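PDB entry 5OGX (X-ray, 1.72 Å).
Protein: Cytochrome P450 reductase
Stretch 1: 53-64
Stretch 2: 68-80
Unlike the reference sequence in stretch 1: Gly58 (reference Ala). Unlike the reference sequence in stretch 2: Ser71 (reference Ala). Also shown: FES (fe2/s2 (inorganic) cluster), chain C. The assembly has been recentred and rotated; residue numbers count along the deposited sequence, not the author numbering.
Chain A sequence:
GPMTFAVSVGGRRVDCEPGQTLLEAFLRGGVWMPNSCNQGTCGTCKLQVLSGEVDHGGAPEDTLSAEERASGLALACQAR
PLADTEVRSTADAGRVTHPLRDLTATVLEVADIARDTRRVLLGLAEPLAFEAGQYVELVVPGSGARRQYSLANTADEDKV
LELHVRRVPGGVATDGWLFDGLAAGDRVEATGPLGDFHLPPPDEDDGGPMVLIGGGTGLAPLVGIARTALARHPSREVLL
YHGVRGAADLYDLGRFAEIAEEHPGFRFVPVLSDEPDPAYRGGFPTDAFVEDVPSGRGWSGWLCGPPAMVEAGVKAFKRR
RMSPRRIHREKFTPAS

Stretch 1 53-64: EVDHGGAPEDTL
Stretch 2, residues 68-80: ERASGLALACQAR

The two stretches run antiparallel where Asp55 faces Arg80, a hydrogen-bonded bridge pair with CA atoms 5.2 Å apart. Asp55 N donates to Arg80 O at 2.8 Å (N-H...O angle 167°), and Arg80 N returns a bond to Asp55 O at 3.0 Å (160°), so both residues have their backbone donors and acceptors satisfied within the pair. Two CA-H...O contacts extend this ladder: Val54 CA lies 3.2 Å from Arg80 O, and Ala79 CA lies 3.2 Å from Asp55 O. The register continues through His56 opposite Ala79 (CA-CA 4.6 Å) and Gly57 opposite Gln78 (5.3 Å).

Stretch 1 then reverses in a type II' turn from His56 to Ala59, closed by Ala59 N to His56 O at 3.2 Å. Gly57 (phi/psi 60/-134) suits the turn's second position; an ideal CB there would lie 2.5 Å from Gln78 O, a clash. Beyond Pro60, residues 61-63 have helical phi/psi, and Leu64 N bonds to Pro60 O at 2.9 Å. In stretch 2, helix 68-70, which begins earlier in the chain, ends in a Schellman motif at Gly72 (phi 96°), with Gly72 N to Arg69 O at 3.0 Å and Leu73 N to Glu68 O at 2.9 Å; strand 73-75 follows.

Arg69 (m, t, t, chi4 -125°) is the main polar link, with more of its surface covered by the other stretch than any other residue (131 Å²). Its NH2 donates to Ala59 O at 2.7 Å (161°) and to Leu64 O at 2.9 Å (144°), while NE also reaches Leu64 O at 2.9 Å (149°). One guanidinium thus ties two carbonyls of the loop together. NH1 donates to water 4 at 3.0 Å, and that water donates to Gly57 O at 2.8 Å and Ala59 O at 2.7 Å.

The aliphatic part of Arg69 serves the His56 ring (chi1 m, chi2 -68°): CG sits 4.0 Å from the ring centroid, 15° off its normal, a CH-pi contact over the face. Both ring nitrogens meet water. His56 ND1 is 2.9 Å from water 2, which accepts from Leu75 N at 2.9 Å. His56 NE2 gives a weak bond to water 3 at 3.0 Å, and this water donates to Arg69 O at 2.8 Å and Leu73 O at 2.9 Å.

Around the bridge, Arg80 (m, t, t) NH1 donates to water 1 at 2.8 Å and water 5 at 2.9 Å. Water 1 joins it to Asp55 (t) OD2 (2.6 Å) and Gln78 O (2.9 Å); water 5 accepts from Gly58 N (2.9 Å) and donates to Gln78 (m, m) OE1 (3.0 Å) and O (3.2 Å). Glu68 (m, t) OE2 accepts from water 6 at 2.9 Å.

Apolar contacts add to these. Leu64 (t, p) places CB 4.1 Å from Leu75 (m, t) CG and CD1 4.1 Å from Leu73 CB. Ala59 CB approaches Leu75 CD1 at 4.0 Å, and Val54 (m) CB meets Ala79 CB at 4.0 Å. Cys77 (p) makes no contact with stretch 1; its SG binds FES FE2 at 2.4 Å and accepts from Gln78 NE2 at 3.5 Å.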

# COMPACT_ATOMS: atom_id res chain seq x y z
N GLU A 53 -3.59 29.73 -0.55
CA GLU A 53 -4.18 29.47 0.76
C GLU A 53 -4.98 28.19 0.69
O GLU A 53 -5.63 27.90 -0.32
CB GLU A 53 -5.07 30.64 1.21
CG GLU A 53 -5.48 30.57 2.68
CD GLU A 53 -6.63 31.50 3.03
OE1 GLU A 53 -7.23 32.11 2.11
OE2 GLU A 53 -6.95 31.62 4.23
N VAL A 54 -4.93 27.42 1.78
CA VAL A 54 -5.65 26.16 1.84
C VAL A 54 -6.42 26.08 3.15
O VAL A 54 -6.12 26.77 4.13
CB VAL A 54 -4.70 24.95 1.71
CG1 VAL A 54 -3.99 24.98 0.36
CG2 VAL A 54 -3.69 24.93 2.86
N ASP A 55 -7.45 25.25 3.13
CA ASP A 55 -8.12 24.79 4.33
C ASP A 55 -7.52 23.44 4.69
O ASP A 55 -7.46 22.55 3.83
CB ASP A 55 -9.63 24.68 4.11
CG ASP A 55 -10.33 23.97 5.24
OD1 ASP A 55 -10.48 24.58 6.32
OD2 ASP A 55 -10.71 22.80 5.07
N HIS A 56 -7.06 23.29 5.93
CA HIS A 56 -6.35 22.08 6.30
C HIS A 56 -7.26 20.88 6.53
O HIS A 56 -6.75 19.77 6.72
CB HIS A 56 -5.51 22.33 7.55
CG HIS A 56 -4.33 23.22 7.29
ND1 HIS A 56 -3.26 22.82 6.52
CD2 HIS A 56 -4.07 24.49 7.67
CE1 HIS A 56 -2.38 23.81 6.45
NE2 HIS A 56 -2.85 24.83 7.14
N GLY A 57 -8.58 21.06 6.50
CA GLY A 57 -9.48 19.92 6.56
C GLY A 57 -9.30 19.10 7.82
O GLY A 57 -9.20 19.64 8.94
N GLY A 58 -9.26 17.78 7.65
CA GLY A 58 -9.18 16.89 8.79
C GLY A 58 -7.78 16.50 9.19
O GLY A 58 -7.57 15.46 9.83
N ALA A 59 -6.80 17.32 8.82
CA ALA A 59 -5.40 17.01 9.11
C ALA A 59 -5.18 16.88 10.62
O ALA A 59 -5.41 17.84 11.36
CB ALA A 59 -4.49 18.09 8.54
N PRO A 60 -4.74 15.72 11.11
CA PRO A 60 -4.51 15.57 12.55
C PRO A 60 -3.24 16.27 13.02
O PRO A 60 -2.29 16.46 12.26
CB PRO A 60 -4.40 14.05 12.73
CG PRO A 60 -3.98 13.54 11.41
CD PRO A 60 -4.53 14.47 10.36
N GLU A 61 -3.25 16.65 14.30
CA GLU A 61 -2.15 17.44 14.84
C GLU A 61 -0.84 16.66 14.85
O GLU A 61 0.23 17.24 14.65
CB GLU A 61 -2.49 17.92 16.26
CG GLU A 61 -1.51 18.94 16.85
CD GLU A 61 -0.20 18.32 17.32
OE1 GLU A 61 -0.24 17.20 17.87
OE2 GLU A 61 0.86 18.95 17.12
N ASP A 62 -0.90 15.35 15.08
CA ASP A 62 0.35 14.60 15.15
C ASP A 62 0.99 14.47 13.78
O ASP A 62 2.22 14.34 13.69
CB ASP A 62 0.11 13.22 15.78
CG ASP A 62 -0.40 12.21 14.78
OD1 ASP A 62 -1.54 12.37 14.30
OD2 ASP A 62 0.35 11.25 14.48
N THR A 63 0.20 14.53 12.71
CA THR A 63 0.74 14.52 11.36
C THR A 63 1.13 15.91 10.88
O THR A 63 2.07 16.05 10.08
CB THR A 63 -0.27 13.93 10.37
OG1 THR A 63 -0.96 12.83 10.98
CG2 THR A 63 0.45 13.43 9.15
N LEU A 64 0.44 16.94 11.35
CA LEU A 64 0.66 18.31 10.88
C LEU A 64 0.42 19.24 12.07
O LEU A 64 -0.72 19.60 12.35
CB LEU A 64 -0.25 18.64 9.71
CG LEU A 64 -0.08 20.03 9.10
CD1 LEU A 64 1.17 20.05 8.23
CD2 LEU A 64 -1.32 20.41 8.31
N GLU A 68 3.75 23.65 12.26
CA GLU A 68 3.95 23.41 10.84
C GLU A 68 2.93 24.18 9.99
O GLU A 68 3.27 24.70 8.93
CB GLU A 68 3.87 21.92 10.53
CG GLU A 68 5.04 21.10 11.06
CD GLU A 68 4.88 19.61 10.79
OE1 GLU A 68 5.77 19.02 10.14
OE2 GLU A 68 3.86 19.03 11.23
N ARG A 69 1.68 24.24 10.44
CA ARG A 69 0.68 25.02 9.71
C ARG A 69 1.05 26.49 9.68
O ARG A 69 0.90 27.16 8.66
CB ARG A 69 -0.70 24.84 10.35
CG ARG A 69 -1.20 23.42 10.30
CD ARG A 69 -2.33 23.17 11.26
NE ARG A 69 -2.44 21.75 11.54
CZ ARG A 69 -3.54 21.03 11.38
NH1 ARG A 69 -4.66 21.60 10.95
NH2 ARG A 69 -3.53 19.74 11.65
N ALA A 70 1.56 27.01 10.81
CA ALA A 70 1.93 28.42 10.87
C ALA A 70 3.11 28.73 9.96
O ALA A 70 3.23 29.85 9.47
CB ALA A 70 2.25 28.81 12.31
N SER A 71 3.99 27.75 9.73
CA SER A 71 5.10 27.93 8.81
C SER A 71 4.70 27.66 7.37
O SER A 71 5.56 27.78 6.48
CB SER A 71 6.27 27.02 9.22
OG SER A 71 6.05 25.69 8.80
N GLY A 72 3.45 27.31 7.11
CA GLY A 72 2.95 27.16 5.76
C GLY A 72 2.96 25.75 5.20
O GLY A 72 2.84 25.59 3.98
N LEU A 73 3.12 24.73 6.03
CA LEU A 73 3.05 23.36 5.55
C LEU A 73 1.60 22.88 5.56
O LEU A 73 0.73 23.44 6.24
CB LEU A 73 3.91 22.43 6.41
CG LEU A 73 5.38 22.81 6.57
CD1 LEU A 73 6.14 21.66 7.21
CD2 LEU A 73 6.00 23.20 5.23
N ALA A 74 1.34 21.82 4.79
CA ALA A 74 0.02 21.23 4.68
C ALA A 74 0.17 19.77 4.30
O ALA A 74 1.24 19.32 3.92
CB ALA A 74 -0.84 21.97 3.63
N LEU A 75 -0.93 19.03 4.44
CA LEU A 75 -1.01 17.67 3.91
C LEU A 75 -1.84 17.70 2.64
O LEU A 75 -3.01 18.10 2.66
CB LEU A 75 -1.65 16.72 4.92
CG LEU A 75 -0.99 16.57 6.28
CD1 LEU A 75 -1.77 15.56 7.12
CD2 LEU A 75 0.47 16.14 6.09
N ALA A 76 -1.23 17.28 1.52
CA ALA A 76 -1.94 17.29 0.25
C ALA A 76 -3.26 16.52 0.31
O ALA A 76 -4.23 16.90 -0.36
CB ALA A 76 -1.06 16.72 -0.86
N CYS A 77 -3.32 15.43 1.06
CA CYS A 77 -4.56 14.65 1.07
C CYS A 77 -5.63 15.26 1.97
O CYS A 77 -6.78 14.80 1.93
CB CYS A 77 -4.31 13.21 1.52
SG CYS A 77 -3.83 13.10 3.25
N GLN A 78 -5.30 16.28 2.76
CA GLN A 78 -6.30 16.94 3.58
C GLN A 78 -6.58 18.37 3.15
O GLN A 78 -7.65 18.89 3.45
CB GLN A 78 -5.84 16.93 5.05
CG GLN A 78 -5.54 15.54 5.53
CD GLN A 78 -6.80 14.71 5.60
OE1 GLN A 78 -7.81 15.16 6.14
NE2 GLN A 78 -6.77 13.52 5.02
N ALA A 79 -5.67 18.98 2.41
CA ALA A 79 -5.76 20.40 2.11
C ALA A 79 -6.66 20.64 0.90
O ALA A 79 -6.52 19.98 -0.14
CB ALA A 79 -4.37 20.98 1.86
N ARG A 80 -7.59 21.59 1.03
CA ARG A 80 -8.37 22.04 -0.10
C ARG A 80 -8.08 23.51 -0.37
O ARG A 80 -7.97 24.30 0.57
CB ARG A 80 -9.88 21.84 0.13
CG ARG A 80 -10.25 20.38 0.37
CD ARG A 80 -11.74 20.21 0.73
NE ARG A 80 -12.10 18.80 0.75
CZ ARG A 80 -11.84 17.98 1.77
NH1 ARG A 80 -11.24 18.45 2.86
NH2 ARG A 80 -12.19 16.70 1.70
FE1 FES C . -0.87 9.95 3.99
FE2 FES C . -1.55 12.33 3.16
S1 FES C . -0.98 11.81 5.18
S2 FES C . -1.26 10.55 1.91
O HOH W 1 -9.88 20.79 3.61
O HOH W 2 -3.45 20.11 5.46
O HOH W 3 -0.25 26.14 6.27
O HOH W 4 -7.10 19.87 10.80
O HOH W 5 -9.80 17.05 4.91
O HOH W 6 4.42 16.41 12.40